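Local structure of restriction endonuclease PacI (Pseudomonas alcaligenes, 3M7K) at a contact of chain A with DNA. The protein cuts DNA at a rare eight-base-pair target as an HNH restriction endonuclease with a beta-beta-alpha-metal active site. Numbering follows the deposited sequence.

Site 1: a contact of chain A with DNA. Residues 17, 21, 28, 80, 85-88. With nucleotides of chain B.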
loop_
_atom_site.group_PDB
_atom_site.type_symbol
_atom_site.label_atom_id
_atom_site.label_comp_id
_atom_site.label_asym_id
_atom_site.label_seq_id
_atom_site.Cartn_x
_atom_site.Cartn_y
_atom_site.Cartn_z
ATOM N N TYR A 17 14.824 11.652 18.264
ATOM C CA TYR A 17 13.363 11.796 18.157
ATOM C C TYR A 17 12.814 13.010 18.908
ATOM O O TYR A 17 13.431 13.478 19.847
ATOM C CB TYR A 17 12.677 10.550 18.699
ATOM C CG TYR A 17 12.898 9.309 17.867
ATOM C CD1 TYR A 17 13.711 8.279 18.335
ATOM C CD2 TYR A 17 12.276 9.154 16.616
ATOM C CE1 TYR A 17 13.910 7.120 17.582
ATOM C CE2 TYR A 17 12.475 7.994 15.850
ATOM C CZ TYR A 17 13.291 6.992 16.346
ATOM O OH TYR A 17 13.493 5.848 15.628
ATOM N N SER A 21 11.824 9.456 23.714
ATOM C CA SER A 21 12.885 8.457 23.480
ATOM C C SER A 21 14.285 9.032 23.731
ATOM O O SER A 21 14.573 10.183 23.367
ATOM C CB SER A 21 12.816 7.877 22.053
ATOM O OG SER A 21 11.805 6.884 21.925
ATOM N N MET A 28 17.549 2.989 17.441
ATOM C CA MET A 28 16.160 2.525 17.427
ATOM C C MET A 28 15.876 1.756 16.132
ATOM O O MET A 28 15.239 0.705 16.163
ATOM C CB MET A 28 15.196 3.702 17.636
ATOM C CG MET A 28 13.700 3.390 17.533
ATOM S SD MET A 28 12.912 2.806 19.052
ATOM C CE MET A 28 13.428 1.077 19.098
ATOM N N ASN A 80 3.114 5.264 13.073
ATOM C CA ASN A 80 3.489 3.849 13.084
ATOM C C ASN A 80 2.404 2.960 13.740
ATOM O O ASN A 80 1.410 3.486 14.230
ATOM C CB ASN A 80 4.901 3.641 13.661
ATOM C CG ASN A 80 5.031 3.987 15.127
ATOM O OD1 ASN A 80 4.080 3.888 15.923
ATOM N ND2 ASN A 80 6.256 4.361 15.513
ATOM N N HIS A 85 4.165 9.345 15.746
ATOM C CA HIS A 85 4.676 10.089 14.589
ATOM C C HIS A 85 6.009 9.520 14.113
ATOM O O HIS A 85 6.977 9.475 14.889
ATOM C CB HIS A 85 4.845 11.563 14.990
ATOM C CG HIS A 85 5.445 12.437 13.928
ATOM N ND1 HIS A 85 6.077 13.633 14.221
ATOM C CD2 HIS A 85 5.503 12.300 12.581
ATOM C CE1 HIS A 85 6.497 14.188 13.094
ATOM N NE2 HIS A 85 6.180 13.386 12.087
ATOM N N ILE A 86 6.052 9.082 12.850
ATOM C CA ILE A 86 7.273 8.505 12.242
ATOM C C ILE A 86 8.230 9.627 11.846
ATOM O O ILE A 86 7.818 10.589 11.192
ATOM C CB ILE A 86 6.919 7.648 11.013
ATOM C CG1 ILE A 86 5.948 6.531 11.434
ATOM C CG2 ILE A 86 8.198 7.118 10.302
ATOM C CD1 ILE A 86 5.380 5.705 10.308
ATOM N N GLN A 87 9.495 9.503 12.243
ATOM C CA GLN A 87 10.453 10.600 12.145
ATOM C C GLN A 87 11.749 10.166 11.479
ATOM O O GLN A 87 12.695 10.952 11.352
ATOM C CB GLN A 87 10.735 11.159 13.533
ATOM C CG GLN A 87 9.501 11.728 14.217
ATOM C CD GLN A 87 9.666 11.810 15.728
ATOM O OE1 GLN A 87 10.571 12.484 16.222
ATOM N NE2 GLN A 87 8.791 11.114 16.468
ATOM N N CYS A 88 11.788 8.909 11.053
ATOM C CA CYS A 88 12.930 8.415 10.321
ATOM C C CYS A 88 12.535 7.460 9.192
ATOM O O CYS A 88 11.398 6.944 9.146
ATOM C CB CYS A 88 13.931 7.747 11.267
ATOM S SG CYS A 88 13.348 6.209 11.950
ATOM P P DA B 3 10.075 5.812 14.047
ATOM O OP1 DA B 3 10.042 7.041 13.215
ATOM O OP2 DA B 3 11.353 5.065 14.191
ATOM O "O5'" DA B 3 9.569 6.121 15.510
ATOM C "C5'" DA B 3 8.686 7.190 15.782
ATOM C "C4'" DA B 3 8.236 7.138 17.244
ATOM O "O4'" DA B 3 7.853 5.779 17.569
ATOM C "C3'" DA B 3 9.279 7.485 18.305
ATOM O "O3'" DA B 3 8.610 7.924 19.480
ATOM C "C2'" DA B 3 9.953 6.143 18.579
ATOM C "C1'" DA B 3 8.744 5.209 18.518
ATOM N N9 DA B 3 9.050 3.842 18.089
ATOM C C8 DA B 3 10.013 3.430 17.211
ATOM N N7 DA B 3 10.027 2.130 17.018
ATOM C C5 DA B 3 9.002 1.660 17.842
ATOM C C6 DA B 3 8.475 0.368 18.106
ATOM N N6 DA B 3 8.941 -0.758 17.562
ATOM N N1 DA B 3 7.432 0.271 18.958
ATOM C C2 DA B 3 6.940 1.379 19.529
ATOM N N3 DA B 3 7.342 2.637 19.357
ATOM C C4 DA B 3 8.387 2.708 18.497
#
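Tyr17 and Gln87 grip the two non-bridging phosphate oxygens of DA3 of chain B, and the hydrogen bonds of this patch go to phosphate and sugar. The Tyr17 phenol OH donates to OP2 of DA3 at 2.7 Å, while one face of its ring is turned to the deoxyribose, with C2' 4.0 Å above the plane and over its centre. On the other oxygen, the main-chain N of Gln87 gives OP1 an almost straight bond of 2.7 Å (170° at H), supported weakly by the N of Cys88. Asn80 reaches the sugar: its amide ND2 donates to the ring oxygen O4' at 3.0 Å, with O4' close to the amide plane but the bond bent (136° at H). In the second shell, Gln87 NE2 bonds the His85 carbonyl O at 2.9 Å, tying together the loop that presents the phosphate-binding N-H. Met28 meets the unpaired adenine by packing. Its CG anti to the backbone N (chi1 175°) and the chain then bent, it brings SD over the face of the five-membered ring, 3.5 Å from C8, a shape contact and not base-specific readout. The site thus holds the backbone of an unpaired nucleotide and probably helps to stabilise the disrupted target in the product complex.

Site 2: a contact of chain A with DNA. Residues 35-36, 39-40. With nucleotides of chain C; nucleotides of chain B; nucleotides of chain D.
Asn36 reads the adenine of DA2 of chain B by two hydrogen bonds to the Hoogsteen edge of the base, which faces the major groove. Its OD1 accepts from the adenine N6 at 3.0 Å, the donor tilted 29° from the carbonyl plane, and its ND2 gives N7 a nearly straight bond of 3.1 Å with N7 in the amide plane. Donor and acceptor are thereby matched to adenine, whose N6 also pairs with DT6 of chain C. Beside it, the Lys39 ammonium NZ bridges two thymines, donating to O4 of DT7 of chain C at 2.8 Å and to O4 of DT1 of chain B at 3.0 Å. These thymines are themselves joined by two N3-H bonds to carbonyl oxygens, a T-T mismatch in place of the usual partners. The lysine chain leaves the helix extended and then folds at chi3 and chi4 (72° and 78°), which turns NZ back toward the bases. Further out, Glu40 OE2 meets NZ at 2.8 Å nearly along its C-O axis, a salt bridge that probably steadies the ammonium. Glu40 CG packs on the methyl C7 of DT1 at 3.7 Å, and OE1 contacts a water shared with OP3 of the DT1 5'-phosphate and OP2 of DT10 of chain D. Helix 25-40 here acts as a recognition element, reading an A-T pair and the rearranged thymines next to it.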
loop_
_atom_site.group_PDB
_atom_site.type_symbol
_atom_site.label_atom_id
_atom_site.label_comp_id
_atom_site.label_asym_id
_atom_site.label_seq_id
_atom_site.Cartn_x
_atom_site.Cartn_y
_atom_site.Cartn_z
ATOM N N TYR A 35 14.832 -7.146 15.864
ATOM C CA TYR A 35 13.574 -7.707 16.325
ATOM C C TYR A 35 12.692 -8.133 15.141
ATOM O O TYR A 35 12.149 -9.236 15.146
ATOM C CB TYR A 35 12.831 -6.680 17.197
ATOM C CG TYR A 35 11.500 -7.149 17.777
ATOM C CD1 TYR A 35 11.454 -7.929 18.942
ATOM C CD2 TYR A 35 10.292 -6.787 17.190
ATOM C CE1 TYR A 35 10.243 -8.348 19.478
ATOM C CE2 TYR A 35 9.061 -7.207 17.726
ATOM C CZ TYR A 35 9.053 -7.983 18.866
ATOM O OH TYR A 35 7.850 -8.384 19.389
ATOM N N ASN A 36 12.542 -7.263 14.140
ATOM C CA ASN A 36 11.708 -7.588 12.973
ATOM C C ASN A 36 12.206 -8.829 12.225
ATOM O O ASN A 36 11.409 -9.684 11.856
ATOM C CB ASN A 36 11.559 -6.395 12.031
ATOM C CG ASN A 36 10.769 -5.246 12.666
ATOM O OD1 ASN A 36 10.108 -5.424 13.701
ATOM N ND2 ASN A 36 10.825 -4.075 12.051
ATOM N N LYS A 39 11.504 -11.843 14.272
ATOM C CA LYS A 39 10.061 -12.122 14.340
ATOM C C LYS A 39 9.549 -12.740 13.039
ATOM O O LYS A 39 8.703 -13.627 13.066
ATOM C CB LYS A 39 9.241 -10.879 14.711
ATOM C CG LYS A 39 7.737 -11.155 14.896
ATOM C CD LYS A 39 6.979 -9.947 15.473
ATOM C CE LYS A 39 6.829 -8.808 14.459
ATOM N NZ LYS A 39 5.747 -9.073 13.479
ATOM N N GLU A 40 10.082 -12.282 11.905
ATOM C CA GLU A 40 9.566 -12.692 10.592
ATOM C C GLU A 40 10.302 -13.863 9.941
ATOM O O GLU A 40 9.877 -14.355 8.892
ATOM C CB GLU A 40 9.525 -11.490 9.641
ATOM C CG GLU A 40 8.695 -10.338 10.176
ATOM C CD GLU A 40 7.200 -10.625 10.138
ATOM O OE1 GLU A 40 6.693 -10.966 9.048
ATOM O OE2 GLU A 40 6.531 -10.500 11.189
ATOM P P DT C 6 1.593 -6.880 22.377
ATOM O OP1 DT C 6 0.822 -6.867 23.635
ATOM O OP2 DT C 6 1.882 -8.154 21.669
ATOM O "O5'" DT C 6 0.872 -5.899 21.349
ATOM C "C5'" DT C 6 0.619 -4.538 21.683
ATOM C "C4'" DT C 6 0.334 -3.811 20.391
ATOM O "O4'" DT C 6 1.544 -3.850 19.603
ATOM C "C3'" DT C 6 -0.749 -4.442 19.520
ATOM O "O3'" DT C 6 -1.614 -3.382 19.147
ATOM C "C2'" DT C 6 0.010 -5.050 18.330
ATOM C "C1'" DT C 6 1.215 -4.123 18.266
ATOM N N1 DT C 6 2.439 -4.692 17.639
ATOM C C2 DT C 6 3.109 -3.892 16.738
ATOM O O2 DT C 6 2.762 -2.768 16.442
ATOM N N3 DT C 6 4.219 -4.459 16.186
ATOM C C4 DT C 6 4.727 -5.714 16.446
ATOM O O4 DT C 6 5.749 -6.092 15.874
ATOM C C5 DT C 6 3.989 -6.510 17.403
ATOM C C7 DT C 6 4.458 -7.895 17.765
ATOM C C6 DT C 6 2.890 -5.968 17.959
ATOM P P DT C 7 -2.930 -3.570 18.240
ATOM O OP1 DT C 7 -3.816 -2.438 18.589
ATOM O OP2 DT C 7 -3.375 -4.977 18.278
ATOM O "O5'" DT C 7 -2.411 -3.367 16.740
ATOM C "C5'" DT C 7 -1.931 -2.145 16.264
ATOM C "C4'" DT C 7 -1.266 -2.349 14.907
ATOM O "O4'" DT C 7 -0.108 -3.225 15.034
ATOM C "C3'" DT C 7 -2.141 -2.931 13.788
ATOM O "O3'" DT C 7 -2.036 -2.040 12.682
ATOM C "C2'" DT C 7 -1.464 -4.253 13.451
ATOM C "C1'" DT C 7 -0.010 -3.913 13.819
ATOM N N1 DT C 7 0.876 -5.067 13.982
ATOM C C2 DT C 7 2.095 -5.084 13.328
ATOM O O2 DT C 7 2.482 -4.182 12.604
ATOM N N3 DT C 7 2.836 -6.221 13.533
ATOM C C4 DT C 7 2.482 -7.302 14.335
ATOM O O4 DT C 7 3.208 -8.283 14.474
ATOM C C5 DT C 7 1.209 -7.212 15.009
ATOM C C7 DT C 7 0.722 -8.338 15.891
ATOM C C6 DT C 7 0.473 -6.109 14.803
ATOM O OP3 DT B 1 8.641 -6.687 7.596
ATOM P P DT B 1 9.896 -5.930 7.337
ATOM O OP1 DT B 1 10.570 -6.063 6.052
ATOM O OP2 DT B 1 10.814 -6.220 8.437
ATOM O "O5'" DT B 1 9.355 -4.432 7.485
ATOM C "C5'" DT B 1 10.115 -3.333 7.798
ATOM C "C4'" DT B 1 9.156 -2.152 7.939
ATOM O "O4'" DT B 1 7.829 -2.622 8.261
ATOM C "C3'" DT B 1 9.548 -1.179 9.020
ATOM O "O3'" DT B 1 9.234 0.154 8.609
ATOM C "C2'" DT B 1 8.707 -1.650 10.213
ATOM C "C1'" DT B 1 7.430 -2.162 9.542
ATOM N N1 DT B 1 6.863 -3.291 10.293
ATOM C C2 DT B 1 5.657 -3.128 10.937
ATOM O O2 DT B 1 5.010 -2.101 10.920
ATOM N N3 DT B 1 5.212 -4.224 11.618
ATOM C C4 DT B 1 5.851 -5.448 11.726
ATOM O O4 DT B 1 5.355 -6.357 12.378
ATOM C C5 DT B 1 7.112 -5.570 11.031
ATOM C C7 DT B 1 7.886 -6.867 11.087
ATOM C C6 DT B 1 7.560 -4.492 10.349
ATOM P P DA B 2 10.065 1.401 9.163
ATOM O OP1 DA B 2 9.867 2.516 8.212
ATOM O OP2 DA B 2 11.441 0.968 9.495
ATOM O "O5'" DA B 2 9.298 1.662 10.534
ATOM C "C5'" DA B 2 8.225 2.632 10.582
ATOM C "C4'" DA B 2 8.036 3.163 11.997
ATOM O "O4'" DA B 2 7.562 2.099 12.858
ATOM C "C3'" DA B 2 9.284 3.689 12.699
ATOM O "O3'" DA B 2 8.919 4.814 13.544
ATOM C "C2'" DA B 2 9.803 2.503 13.519
ATOM C "C1'" DA B 2 8.505 1.763 13.866
ATOM N N9 DA B 2 8.567 0.298 13.851
ATOM C C8 DA B 2 9.555 -0.533 13.388
ATOM N N7 DA B 2 9.293 -1.821 13.516
ATOM C C5 DA B 2 8.031 -1.832 14.091
ATOM C C6 DA B 2 7.167 -2.881 14.471
ATOM N N6 DA B 2 7.485 -4.170 14.305
ATOM N N1 DA B 2 5.963 -2.550 15.023
ATOM C C2 DA B 2 5.662 -1.255 15.185
ATOM N N3 DA B 2 6.401 -0.173 14.858
ATOM C C4 DA B 2 7.575 -0.543 14.308
ATOM P P DT D 10 6.759 -9.205 3.731
ATOM O OP1 DT D 10 7.743 -9.401 2.642
ATOM O OP2 DT D 10 6.821 -9.961 5.008
ATOM O "O5'" DT D 10 6.766 -7.655 4.133
ATOM C "C5'" DT D 10 6.856 -6.688 3.108
ATOM C "C4'" DT D 10 6.615 -5.287 3.646
ATOM O "O4'" DT D 10 5.304 -5.256 4.250
ATOM C "C3'" DT D 10 7.521 -4.800 4.768
ATOM O "O3'" DT D 10 8.803 -4.428 4.264
ATOM C "C2'" DT D 10 6.698 -3.622 5.292
ATOM C "C1'" DT D 10 5.265 -4.169 5.157
ATOM N N1 DT D 10 4.703 -4.734 6.460
ATOM C C2 DT D 10 3.824 -3.946 7.192
ATOM O O2 DT D 10 3.491 -2.831 6.828
ATOM N N3 DT D 10 3.359 -4.494 8.361
ATOM C C4 DT D 10 3.699 -5.741 8.856
ATOM O O4 DT D 10 3.227 -6.167 9.925
ATOM C C5 DT D 10 4.627 -6.513 8.048
ATOM C C7 DT D 10 5.073 -7.899 8.484
ATOM C C6 DT D 10 5.081 -5.977 6.905
HETATM O O HOH W 1 8.360 -9.166 7.038
#

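Site 3: a contact of chain A with DNA. Residues 19-21, 84. With nucleotides of chain B.
Tyr84 lies against the sugars of DA3 and DG4 of chain B and forms the packed part of this contact. C4' of DG4 sits over the centre of the phenol ring, 3.6 Å from its centroid, in a CH-pi contact. The Tyr84 CB touches the DA3 deoxyribose, 3.5 Å from O4', and CG stands anti to the carbonyl carbon (chi1 -52°), which sends the ring on from DA3 along the strand to DG4. At its far end the packing gives way to a water-mediated contact. The phenol OH is 2.7 Å from a water lying at the ring edge, and that water also meets N2 and N3 of the guanine and the ring oxygen O4' of DC5. This indirect link touches the sugar edge of a paired guanine, in the minor groove. Replacing the tyrosine by alanine is likely to leave the DG4 sugar without its aromatic cover and the bridging water without the phenol OH. Elsewhere the protein grips the DG4 phosphate more sparsely: Ser21 OG donates to OP2 at 2.8 Å, with weak help from its own backbone N. Gly19 and Ser20 flank the backbone, but the very short approach of Ser20 to DC5 is doubtful. Two loops build the contact, residues 19-21 ahead of helix 25-40 meeting the phosphates and Tyr84, ahead of strand 90-93, meeting the minor-groove side of the sugars.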
loop_
_atom_site.group_PDB
_atom_site.type_symbol
_atom_site.label_atom_id
_atom_site.label_comp_id
_atom_site.label_asym_id
_atom_site.label_seq_id
_atom_site.Cartn_x
_atom_site.Cartn_y
_atom_site.Cartn_z
ATOM N N GLY A 19 9.962 12.996 20.587
ATOM C CA GLY A 19 9.256 12.507 21.776
ATOM C C GLY A 19 10.182 12.188 22.938
ATOM O O GLY A 19 11.309 12.687 23.004
ATOM N N SER A 20 9.712 11.336 23.845
ATOM C CA SER A 20 10.451 11.007 25.068
ATOM C C SER A 20 11.535 9.910 24.940
ATOM O O SER A 20 12.106 9.491 25.958
ATOM C CB SER A 20 9.468 10.647 26.192
ATOM O OG SER A 20 8.669 9.533 25.824
ATOM N N SER A 21 11.824 9.456 23.714
ATOM C CA SER A 21 12.885 8.457 23.480
ATOM C C SER A 21 14.285 9.032 23.731
ATOM O O SER A 21 14.573 10.183 23.367
ATOM C CB SER A 21 12.816 7.877 22.053
ATOM O OG SER A 21 11.805 6.884 21.925
ATOM N N TYR A 84 2.505 6.325 16.938
ATOM C CA TYR A 84 3.407 7.479 17.065
ATOM C C TYR A 84 3.862 8.050 15.737
ATOM O O TYR A 84 3.958 7.320 14.745
ATOM C CB TYR A 84 4.621 7.120 17.920
ATOM C CG TYR A 84 4.218 6.515 19.241
ATOM C CD1 TYR A 84 3.408 7.224 20.126
ATOM C CD2 TYR A 84 4.622 5.227 19.592
ATOM C CE1 TYR A 84 3.014 6.673 21.357
ATOM C CE2 TYR A 84 4.235 4.658 20.820
ATOM C CZ TYR A 84 3.439 5.386 21.685
ATOM O OH TYR A 84 3.059 4.819 22.880
ATOM P P DA B 3 10.075 5.812 14.047
ATOM O OP1 DA B 3 10.042 7.041 13.215
ATOM O OP2 DA B 3 11.353 5.065 14.191
ATOM O "O5'" DA B 3 9.569 6.121 15.510
ATOM C "C5'" DA B 3 8.686 7.190 15.782
ATOM C "C4'" DA B 3 8.236 7.138 17.244
ATOM O "O4'" DA B 3 7.853 5.779 17.569
ATOM C "C3'" DA B 3 9.279 7.485 18.305
ATOM O "O3'" DA B 3 8.610 7.924 19.480
ATOM C "C2'" DA B 3 9.953 6.143 18.579
ATOM C "C1'" DA B 3 8.744 5.209 18.518
ATOM N N9 DA B 3 9.050 3.842 18.089
ATOM C C8 DA B 3 10.013 3.430 17.211
ATOM N N7 DA B 3 10.027 2.130 17.018
ATOM C C5 DA B 3 9.002 1.660 17.842
ATOM C C6 DA B 3 8.475 0.368 18.106
ATOM N N6 DA B 3 8.941 -0.758 17.562
ATOM N N1 DA B 3 7.432 0.271 18.958
ATOM C C2 DA B 3 6.940 1.379 19.529
ATOM N N3 DA B 3 7.342 2.637 19.357
ATOM C C4 DA B 3 8.387 2.708 18.497
ATOM P P DG B 4 9.037 9.258 20.262
ATOM O OP1 DG B 4 8.798 10.432 19.404
ATOM O OP2 DG B 4 10.407 9.048 20.751
ATOM O "O5'" DG B 4 8.084 9.276 21.543
ATOM C "C5'" DG B 4 6.778 8.742 21.441
ATOM C "C4'" DG B 4 6.639 7.436 22.200
ATOM O "O4'" DG B 4 7.595 6.451 21.772
ATOM C "C3'" DG B 4 6.871 7.508 23.702
ATOM O "O3'" DG B 4 5.606 7.622 24.318
ATOM C "C2'" DG B 4 7.585 6.197 24.061
ATOM C "C1'" DG B 4 7.482 5.444 22.748
ATOM N N9 DG B 4 8.472 4.426 22.425
ATOM C C8 DG B 4 9.755 4.592 21.954
ATOM N N7 DG B 4 10.374 3.464 21.729
ATOM C C5 DG B 4 9.438 2.500 22.066
ATOM C C6 DG B 4 9.516 1.096 22.033
ATOM O O6 DG B 4 10.463 0.402 21.666
ATOM N N1 DG B 4 8.333 0.485 22.457
ATOM C C2 DG B 4 7.203 1.159 22.863
ATOM N N2 DG B 4 6.148 0.419 23.236
ATOM N N3 DG B 4 7.115 2.479 22.901
ATOM C C4 DG B 4 8.263 3.076 22.492
ATOM P P DC B 5 5.488 7.853 25.898
ATOM O OP1 DC B 5 4.196 8.521 26.133
ATOM O OP2 DC B 5 6.743 8.450 26.411
ATOM O "O5'" DC B 5 5.404 6.353 26.441
ATOM C "C5'" DC B 5 4.247 5.610 26.113
ATOM C "C4'" DC B 5 4.270 4.268 26.796
ATOM O "O4'" DC B 5 5.336 3.465 26.245
ATOM C "C3'" DC B 5 4.523 4.328 28.292
ATOM O "O3'" DC B 5 3.551 3.489 28.872
ATOM C "C2'" DC B 5 5.959 3.812 28.440
ATOM C "C1'" DC B 5 6.054 2.830 27.279
ATOM N N1 DC B 5 7.399 2.526 26.683
ATOM C C2 DC B 5 7.733 1.187 26.372
ATOM O O2 DC B 5 6.931 0.274 26.625
ATOM N N3 DC B 5 8.946 0.917 25.815
ATOM C C4 DC B 5 9.796 1.920 25.556
ATOM N N4 DC B 5 10.972 1.611 24.993
ATOM C C5 DC B 5 9.472 3.287 25.851
ATOM C C6 DC B 5 8.277 3.541 26.407
HETATM O O HOH W 2 4.201 2.518 23.809
#

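Sites 1 and 3 are neighbours, their C-alpha centres about 7 Å apart, and share Ser21; both hold the backbone of chain B around the unpaired DA3. Site 2 stands apart: the C-alpha centres of sites 1 and 2 are about 18 Å apart, and those of sites 2 and 3 about 22 Å. Helix 25-40 connects the regions, contributing Met28 to site 1 and, two to three turns further on, the side chains of site 2. Loop residues 80 and 84-88 likewise link sites 1 and 3. Backbone grip and base reading may thus act together, with site 2 reaching across to chains C and D, and both protein copies repeat these contacts.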